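Long-range contact in putative hemin transport system, substrate-binding protein (Burkholderia cenocepacia J2315, PDB 5GIZ), which binds heme in the periplasm and probably hands it to a membrane transporter for bacterial heme uptake: residues P149-F154 with A203-L208. Sequence-based numbering, arbitrary orientation.
Sequences PPRVLF and APDVVL. With SO4 (sulfate ion), chain D.
With CG of Asp-205 anti to its own carbonyl carbon (chi1 -54°), which sets CG beside the backbone N, the carboxylate meets the start of the neighbouring strand: OD2 accepts the N-H of Arg-151 at 2.8 Å, on its anti side, almost straight (172°) and somewhat out of the carboxylate plane. In return, O of Arg-151 accepts from Asp-205 N at 2.8 Å, tilted from the carbonyl plane, and from Val-206 N at 3.3 Å. From here the strands run parallel, Leu-153 N bonding to Val-206 O and Leu-208 N to Leu-153 O. CG1 of Val-152, anti to the backbone N, lies 3.7 Å from CB of Leu-208, and CG of Leu-208 meets the ring edge of Phe-154 at CD1, on the face also packed by helices 171-178 and 255-269; Phe-154 adjoins Ala-172 and Tyr-191, which contact heme in the heme-bound protein. On the other face, CB of Leu-153 meets CB of Pro-204. The Arg-151 chain bends at chi3 (72°); NE bonds to Ala-202 O, NH2 to Ala-184 O, and the guanidinium edge faces a sulfate, probably from the crystallisation liquor. The Asp-205 carboxylate and Arg-151 O thus satisfy backbone N-H groups where parallel pairing begins, without an Arg-151–Asp-205 salt bridge.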
loop_
_atom_site.group_PDB
_atom_site.type_symbol
_atom_site.label_atom_id
_atom_site.label_comp_id
_atom_site.label_asym_id
_atom_site.label_seq_id
_atom_site.Cartn_x
_atom_site.Cartn_y
_atom_site.Cartn_z
ATOM N N PRO A 149 7.958 -13.923 17.530
ATOM C CA PRO A 149 7.879 -12.908 16.488
ATOM C C PRO A 149 8.972 -11.833 16.604
ATOM O O PRO A 149 9.178 -11.234 17.677
ATOM C CB PRO A 149 6.487 -12.338 16.676
ATOM C CG PRO A 149 5.683 -13.554 17.143
ATOM C CD PRO A 149 6.618 -14.263 18.065
ATOM N N PRO A 150 9.767 -11.619 15.534
ATOM C CA PRO A 150 10.831 -10.644 15.646
ATOM C C PRO A 150 10.314 -9.178 15.590
ATOM O O PRO A 150 9.257 -8.893 15.010
ATOM C CB PRO A 150 11.713 -10.994 14.432
ATOM C CG PRO A 150 10.749 -11.521 13.433
ATOM C CD PRO A 150 9.799 -12.345 14.246
ATOM N N ARG A 151 11.120 -8.254 16.122
ATOM C CA ARG A 151 10.739 -6.841 16.149
ATOM C C ARG A 151 11.207 -6.152 14.893
ATOM O O ARG A 151 12.380 -6.195 14.568
ATOM C CB ARG A 151 11.322 -6.158 17.377
ATOM C CG ARG A 151 10.947 -6.820 18.706
ATOM C CD ARG A 151 11.555 -6.064 19.885
ATOM N NE ARG A 151 10.883 -4.796 20.090
ATOM C CZ ARG A 151 9.753 -4.616 20.742
ATOM N NH1 ARG A 151 9.068 -5.645 21.238
ATOM N NH2 ARG A 151 9.228 -3.385 20.808
ATOM N N VAL A 152 10.285 -5.533 14.164
ATOM C CA VAL A 152 10.595 -4.891 12.898
ATOM C C VAL A 152 10.232 -3.421 12.983
ATOM O O VAL A 152 9.102 -3.095 13.338
ATOM C CB VAL A 152 9.798 -5.535 11.744
ATOM C CG1 VAL A 152 10.097 -4.819 10.430
ATOM C CG2 VAL A 152 10.124 -7.029 11.653
ATOM N N LEU A 153 11.177 -2.545 12.612
ATOM C CA LEU A 153 10.985 -1.092 12.515
ATOM C C LEU A 153 10.743 -0.787 11.058
ATOM O O LEU A 153 11.591 -1.135 10.249
ATOM C CB LEU A 153 12.276 -0.427 12.919
ATOM C CG LEU A 153 12.289 1.097 12.766
ATOM C CD1 LEU A 153 11.349 1.737 13.745
ATOM C CD2 LEU A 153 13.724 1.621 12.907
ATOM N N PHE A 154 9.635 -0.114 10.761
ATOM C CA PHE A 154 9.361 0.418 9.436
ATOM C C PHE A 154 9.650 1.897 9.336
ATOM O O PHE A 154 9.048 2.684 10.021
ATOM C CB PHE A 154 7.908 0.156 8.946
ATOM C CG PHE A 154 7.684 0.676 7.550
ATOM C CD1 PHE A 154 8.235 0.038 6.492
ATOM C CD2 PHE A 154 7.038 1.874 7.324
ATOM C CE1 PHE A 154 8.123 0.513 5.194
ATOM C CE2 PHE A 154 6.922 2.345 6.013
ATOM C CZ PHE A 154 7.478 1.688 4.986
ATOM N N ALA A 203 14.342 -1.326 19.907
ATOM C CA ALA A 203 15.306 -2.461 19.744
ATOM C C ALA A 203 14.938 -3.369 18.561
ATOM O O ALA A 203 14.653 -4.555 18.722
ATOM C CB ALA A 203 15.356 -3.279 21.013
ATOM N N PRO A 204 14.842 -2.772 17.376
ATOM C CA PRO A 204 14.461 -3.586 16.234
ATOM C C PRO A 204 15.478 -4.655 15.885
ATOM O O PRO A 204 16.680 -4.428 15.943
ATOM C CB PRO A 204 14.364 -2.568 15.101
ATOM C CG PRO A 204 15.245 -1.449 15.514
ATOM C CD PRO A 204 15.180 -1.390 16.987
ATOM N N ASP A 205 14.991 -5.820 15.482
ATOM C CA ASP A 205 15.767 -6.905 14.912
ATOM C C ASP A 205 15.996 -6.746 13.425
ATOM O O ASP A 205 16.970 -7.200 12.924
ATOM C CB ASP A 205 15.093 -8.257 15.189
ATOM C CG ASP A 205 14.807 -8.465 16.657
ATOM O OD1 ASP A 205 15.747 -8.191 17.435
ATOM O OD2 ASP A 205 13.688 -8.837 17.098
ATOM N N VAL A 206 15.079 -6.074 12.730
ATOM C CA VAL A 206 15.197 -5.820 11.284
ATOM C C VAL A 206 14.687 -4.431 11.023
ATOM O O VAL A 206 13.714 -3.990 11.665
ATOM C CB VAL A 206 14.307 -6.782 10.445
ATOM C CG1 VAL A 206 14.480 -6.623 8.905
ATOM C CG2 VAL A 206 14.581 -8.240 10.799
ATOM N N VAL A 207 15.336 -3.703 10.142
ATOM C CA VAL A 207 14.790 -2.467 9.627
ATOM C C VAL A 207 14.192 -2.735 8.252
ATOM O O VAL A 207 14.869 -3.204 7.342
ATOM C CB VAL A 207 15.865 -1.391 9.492
ATOM C CG1 VAL A 207 15.287 -0.150 8.905
ATOM C CG2 VAL A 207 16.557 -1.117 10.829
ATOM N N LEU A 208 12.923 -2.382 8.109
ATOM C CA LEU A 208 12.155 -2.507 6.895
ATOM C C LEU A 208 11.966 -1.101 6.351
ATOM O O LEU A 208 11.667 -0.167 7.081
ATOM C CB LEU A 208 10.789 -3.097 7.212
ATOM C CG LEU A 208 9.807 -3.330 6.060
ATOM C CD1 LEU A 208 10.382 -4.351 5.070
ATOM C CD2 LEU A 208 8.455 -3.796 6.612
HETATM S S SO4 D . 6.339 -4.121 23.302
HETATM O O1 SO4 D . 6.072 -5.081 22.211
HETATM O O2 SO4 D . 5.035 -3.670 23.792
HETATM O O3 SO4 D . 7.133 -4.795 24.348
HETATM O O4 SO4 D . 7.100 -2.967 22.779
#